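PDB 3GFF: IroE-like serine hydrolase from Shewanella oneidensis, which probably hydrolyses ester bonds, as a serine hydrolase of the esterase D family with an alpha/beta-hydrolase fold. Local coordinates for residues L17-R20 / L21-E24; N85-R88 / D89-T93. All coordinates share one frame; numbering follows the deposited sequence.

Contact 1. Residues L17-R20 / L21-E24; sequences LESR and LLKE
Ser19 carries this tight turn, and its hydroxyl does most of the side-chain work. OG lies anti to its own backbone N (chi1 177°), which turns it toward the amide of Leu22. The bond from Leu22 N to Ser19 OG is 2.8 Å long and, at 162° through the hydrogen, close to straight. Leu22 follows closely behind its amide: its CB sits 3.2 Å from Ser19 OG and its CG 3.6 Å from the same atom, so the root of the leucine packs alongside the hydroxyl, and the side chain also touches Phe120 of helix 114-132. The same OG is hydrogen-bonded to Glu124 of that helix, so this buried oxygen has two partners. Glu124 also takes the amide of Leu21, pinning the turn to the helix.

The backbone closes round the same serine. Ser19 N donates to Glu24 O at 2.8 Å, and Glu24 N returns a bond to Ser19 O at 3.2 Å, the two bonds of an antiparallel hydrogen-bonded pair; the CA atoms of Ser19 and Glu24 are 5.4 Å apart. Lys23 N approaches Ser19 O as well, but its bond is bent and weak. Two residues thus face one, and Lys23 has the positive phi (58°) that such a bulge needs; its side chain leaves the turn outward. Glu18 reaches across to Thr25 OG1, whereas Glu24, on the same side of the sheet as Ser19, meets Thr84, Arg26 and Arg88. The whole is a G1 beta bulge closing a beta hairpin with a four-residue loop, which joins strands 12-19 and 24-31 at the edge of the central sheet.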
loop_
_atom_site.group_PDB
_atom_site.type_symbol
_atom_site.label_atom_id
_atom_site.label_comp_id
_atom_site.label_asym_id
_atom_site.label_seq_id
_atom_site.Cartn_x
_atom_site.Cartn_y
_atom_site.Cartn_z
ATOM N N LEU A 17 25.422 -2.802 -14.187
ATOM C CA LEU A 17 26.453 -3.781 -13.962
ATOM C C LEU A 17 26.612 -4.634 -15.231
ATOM O O LEU A 17 25.619 -5.161 -15.778
ATOM C CB LEU A 17 26.008 -4.640 -12.772
ATOM C CG LEU A 17 26.941 -5.629 -12.102
ATOM C CD1 LEU A 17 26.324 -6.122 -10.809
ATOM C CD2 LEU A 17 27.215 -6.781 -13.038
ATOM N N GLU A 18 27.843 -4.777 -15.698
ATOM C CA GLU A 18 28.118 -5.651 -16.839
ATOM C C GLU A 18 28.154 -7.068 -16.293
ATOM O O GLU A 18 29.054 -7.392 -15.548
ATOM C CB GLU A 18 29.446 -5.315 -17.518
ATOM C CG GLU A 18 29.474 -3.974 -18.230
ATOM C CD GLU A 18 28.320 -3.787 -19.228
ATOM O OE1 GLU A 18 28.345 -4.397 -20.338
ATOM O OE2 GLU A 18 27.395 -3.004 -18.908
ATOM N N SER A 19 27.162 -7.899 -16.632
ATOM C CA SER A 19 27.139 -9.282 -16.163
ATOM C C SER A 19 27.987 -10.130 -17.072
ATOM O O SER A 19 27.651 -10.311 -18.226
ATOM C CB SER A 19 25.728 -9.881 -16.122
ATOM O OG SER A 19 25.777 -11.244 -15.720
ATOM N N ARG A 20 29.109 -10.611 -16.543
ATOM C CA ARG A 20 29.973 -11.559 -17.246
ATOM C C ARG A 20 29.261 -12.918 -17.396
ATOM O O ARG A 20 29.397 -13.580 -18.416
ATOM C CB ARG A 20 31.214 -11.753 -16.406
ATOM C CG ARG A 20 31.882 -10.433 -16.027
ATOM C CD ARG A 20 33.137 -10.267 -16.652
ATOM N NE ARG A 20 33.997 -11.307 -16.135
ATOM C CZ ARG A 20 35.198 -11.574 -16.615
ATOM N NH1 ARG A 20 35.722 -10.845 -17.618
ATOM N NH2 ARG A 20 35.885 -12.570 -16.089
ATOM N N LEU A 21 28.550 -13.320 -16.332
ATOM C CA LEU A 21 27.735 -14.533 -16.290
ATOM C C LEU A 21 26.603 -14.541 -17.322
ATOM O O LEU A 21 26.435 -15.512 -18.020
ATOM C CB LEU A 21 27.062 -14.690 -14.909
ATOM C CG LEU A 21 27.758 -15.602 -13.909
ATOM C CD1 LEU A 21 27.221 -15.440 -12.492
ATOM C CD2 LEU A 21 27.564 -17.043 -14.431
ATOM N N LEU A 22 25.801 -13.473 -17.341
ATOM C CA LEU A 22 24.683 -13.341 -18.270
ATOM C C LEU A 22 25.107 -12.765 -19.652
ATOM O O LEU A 22 24.314 -12.777 -20.594
ATOM C CB LEU A 22 23.523 -12.542 -17.610
ATOM C CG LEU A 22 22.906 -13.235 -16.373
ATOM C CD1 LEU A 22 21.780 -12.453 -15.689
ATOM C CD2 LEU A 22 22.410 -14.638 -16.768
ATOM N N LYS A 23 26.348 -12.302 -19.773
ATOM C CA LYS A 23 26.883 -11.774 -21.038
ATOM C C LYS A 23 26.033 -10.599 -21.569
ATOM O O LYS A 23 25.780 -10.466 -22.768
ATOM C CB LYS A 23 27.024 -12.912 -22.072
ATOM C CG LYS A 23 28.125 -12.695 -23.108
ATOM C CD LYS A 23 28.265 -13.850 -24.123
ATOM C CE LYS A 23 29.616 -13.795 -24.895
ATOM N NZ LYS A 23 29.883 -12.550 -25.723
ATOM N N GLU A 24 25.614 -9.735 -20.647
ATOM C CA GLU A 24 24.803 -8.555 -20.969
ATOM C C GLU A 24 24.956 -7.501 -19.894
ATOM O O GLU A 24 25.500 -7.749 -18.823
ATOM C CB GLU A 24 23.306 -8.935 -21.102
ATOM C CG GLU A 24 22.710 -9.549 -19.850
ATOM C CD GLU A 24 21.282 -10.113 -20.016
ATOM O OE1 GLU A 24 20.813 -10.340 -21.149
ATOM O OE2 GLU A 24 20.638 -10.382 -18.989
#

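Contact 2. Residues N85-R88 / D89-T93; sequences NRMR and DYTPT
Arg88 and Asp89 lie side by side, their side chains pointing the same way. The arginine bends at chi3 (64°), which brings NE to 2.8 Å from Asp89 OD1 and NH2 to 2.9 Å from that same oxygen. The grip is therefore side-on, with two donors converging on one atom: NH2 uses the syn lone pair of OD1, whereas NE comes in from above the carboxylate plane, because the two flat groups are turned 44° apart. Asn85 CB lies 3.9 Å above the centre of the guanidinium, and Asn85 OD1 caps the short helix by accepting from Arg88 N.

Packing is tightest along the helical turn. Asp89 N reaches Asn85 O at 3.0 Å, and Tyr90 N makes the corresponding bond to Arg86 O. Buried Thr91 OG1 donates to Met87 O over a short 2.5 Å and also meets Gly112 N, so the hydroxyl has two partners. The loose side is at partly exposed selenomethionine Met87, which offers Thr91 CG2 little more than its CE, at 3.9 Å. Arg86 NE and Tyr90 CD2 make a sparse, oblique contact at 3.8 Å, their polar ends both held at Asp50. Arg86 also touches the likely Ser-His-Asp triad and Tyr90 the probable nucleophile elbow, so the turn borders the presumed active site.

A methionine in place of Arg88 would probably leave Asp89 OD1 without both its donors here and Glu24 without one of its cationic partners. An Arg26 bridge to Asp89 is less certain, but the double donation from Arg88 probably favours the ionised form of this buried carboxylate.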
loop_
_atom_site.group_PDB
_atom_site.type_symbol
_atom_site.label_atom_id
_atom_site.label_comp_id
_atom_site.label_asym_id
_atom_site.label_seq_id
_atom_site.Cartn_x
_atom_site.Cartn_y
_atom_site.Cartn_z
ATOM N N ASN A 85 15.529 -10.606 -20.276
ATOM C CA ASN A 85 14.741 -11.778 -20.691
ATOM C C ASN A 85 14.115 -12.482 -19.446
ATOM O O ASN A 85 14.700 -13.365 -18.797
ATOM C CB ASN A 85 15.602 -12.718 -21.533
ATOM C CG ASN A 85 14.797 -13.789 -22.258
ATOM O OD1 ASN A 85 13.655 -14.109 -21.894
ATOM N ND2 ASN A 85 15.422 -14.389 -23.260
ATOM N N ARG A 86 12.914 -12.045 -19.122
ATOM C CA ARG A 86 12.160 -12.539 -17.974
ATOM C C ARG A 86 11.819 -14.039 -18.026
ATOM O O ARG A 86 11.922 -14.735 -17.025
ATOM C CB ARG A 86 10.880 -11.722 -17.877
ATOM C CG ARG A 86 9.953 -12.089 -16.725
ATOM C CD ARG A 86 8.940 -10.982 -16.488
ATOM N NE ARG A 86 8.423 -11.093 -15.134
ATOM C CZ ARG A 86 7.279 -11.691 -14.809
ATOM N NH1 ARG A 86 6.489 -12.207 -15.761
ATOM N NH2 ARG A 86 6.914 -11.757 -13.525
HETATM N N MSE A 87 11.403 -14.545 -19.178
HETATM C CA MSE A 87 11.086 -15.964 -19.246
HETATM C C MSE A 87 12.350 -16.803 -19.079
HETATM O O MSE A 87 12.287 -17.921 -18.634
HETATM C CB MSE A 87 10.340 -16.333 -20.528
HETATM C CG MSE A 87 8.849 -15.911 -20.542
HETATM SE SE MSE A 87 7.800 -16.695 -19.064
HETATM C CE MSE A 87 8.084 -18.499 -19.630
ATOM N N ARG A 88 13.491 -16.248 -19.418
ATOM C CA ARG A 88 14.735 -16.984 -19.328
ATOM C C ARG A 88 15.197 -17.025 -17.896
ATOM O O ARG A 88 15.509 -18.092 -17.402
ATOM C CB ARG A 88 15.807 -16.337 -20.197
ATOM C CG ARG A 88 17.144 -17.074 -20.294
ATOM C CD ARG A 88 18.204 -16.120 -20.828
ATOM N NE ARG A 88 18.416 -15.014 -19.897
ATOM C CZ ARG A 88 19.154 -13.935 -20.143
ATOM N NH1 ARG A 88 19.777 -13.777 -21.312
ATOM N NH2 ARG A 88 19.272 -12.993 -19.213
ATOM N N ASP A 89 15.175 -15.869 -17.222
ATOM C CA ASP A 89 15.741 -15.724 -15.889
ATOM C C ASP A 89 14.850 -16.106 -14.736
ATOM O O ASP A 89 15.352 -16.382 -13.672
ATOM C CB ASP A 89 16.149 -14.274 -15.671
ATOM C CG ASP A 89 17.223 -13.805 -16.639
ATOM O OD1 ASP A 89 18.014 -14.646 -17.129
ATOM O OD2 ASP A 89 17.283 -12.582 -16.906
ATOM N N TYR A 90 13.541 -16.111 -14.932
ATOM C CA TYR A 90 12.616 -16.362 -13.837
ATOM C C TYR A 90 12.071 -17.772 -13.801
ATOM O O TYR A 90 11.294 -18.088 -12.904
ATOM C CB TYR A 90 11.479 -15.312 -13.851
ATOM C CG TYR A 90 11.858 -13.950 -13.306
ATOM C CD1 TYR A 90 13.180 -13.531 -13.254
ATOM C CD2 TYR A 90 10.882 -13.042 -12.929
ATOM C CE1 TYR A 90 13.524 -12.304 -12.782
ATOM C CE2 TYR A 90 11.229 -11.761 -12.452
ATOM C CZ TYR A 90 12.549 -11.400 -12.402
ATOM O OH TYR A 90 12.946 -10.133 -11.964
ATOM N N THR A 91 12.484 -18.610 -14.762
ATOM C CA THR A 91 12.030 -20.005 -14.852
ATOM C C THR A 91 13.136 -20.979 -14.462
ATOM O O THR A 91 14.237 -20.904 -14.962
ATOM C CB THR A 91 11.432 -20.322 -16.252
ATOM O OG1 THR A 91 12.372 -20.032 -17.291
ATOM C CG2 THR A 91 10.141 -19.481 -16.472
ATOM N N PRO A 92 12.853 -21.858 -13.492
ATOM C CA PRO A 92 13.849 -22.801 -13.005
ATOM C C PRO A 92 14.051 -24.017 -13.897
ATOM O O PRO A 92 15.146 -24.620 -13.877
ATOM C CB PRO A 92 13.299 -23.202 -11.642
ATOM C CG PRO A 92 11.789 -23.031 -11.764
ATOM C CD PRO A 92 11.565 -21.964 -12.771
ATOM N N THR A 93 13.012 -24.379 -14.657
ATOM C CA THR A 93 13.067 -25.487 -15.577
ATOM C C THR A 93 12.636 -25.023 -16.973
ATOM O O THR A 93 11.948 -24.013 -17.131
ATOM C CB THR A 93 12.194 -26.679 -15.081
ATOM O OG1 THR A 93 10.836 -26.255 -14.857
ATOM C CG2 THR A 93 12.752 -27.232 -13.773
#

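From the N terminus, strand 12-19 runs into contact 1, which closes the hairpin and returns the chain along strand 24-31. The chain then builds strand 43-48, helix 51-65 and strand 77-81, the last lying next to 24-31 in the sheet, before contact 2 winds the short helix 86-89 into the loop leading to helix 114-132. Contact 2 closes no long loop, being a helical turn among neighbouring residues. The two are in series: contact 1 is complete before contact 2 opens, and they neither nest nor cross. Their centres are about 16 Å apart, yet Glu24 OE2 and Arg88 NH2 form a salt bridge at 3.0 Å, tying the hairpin to the helical turn.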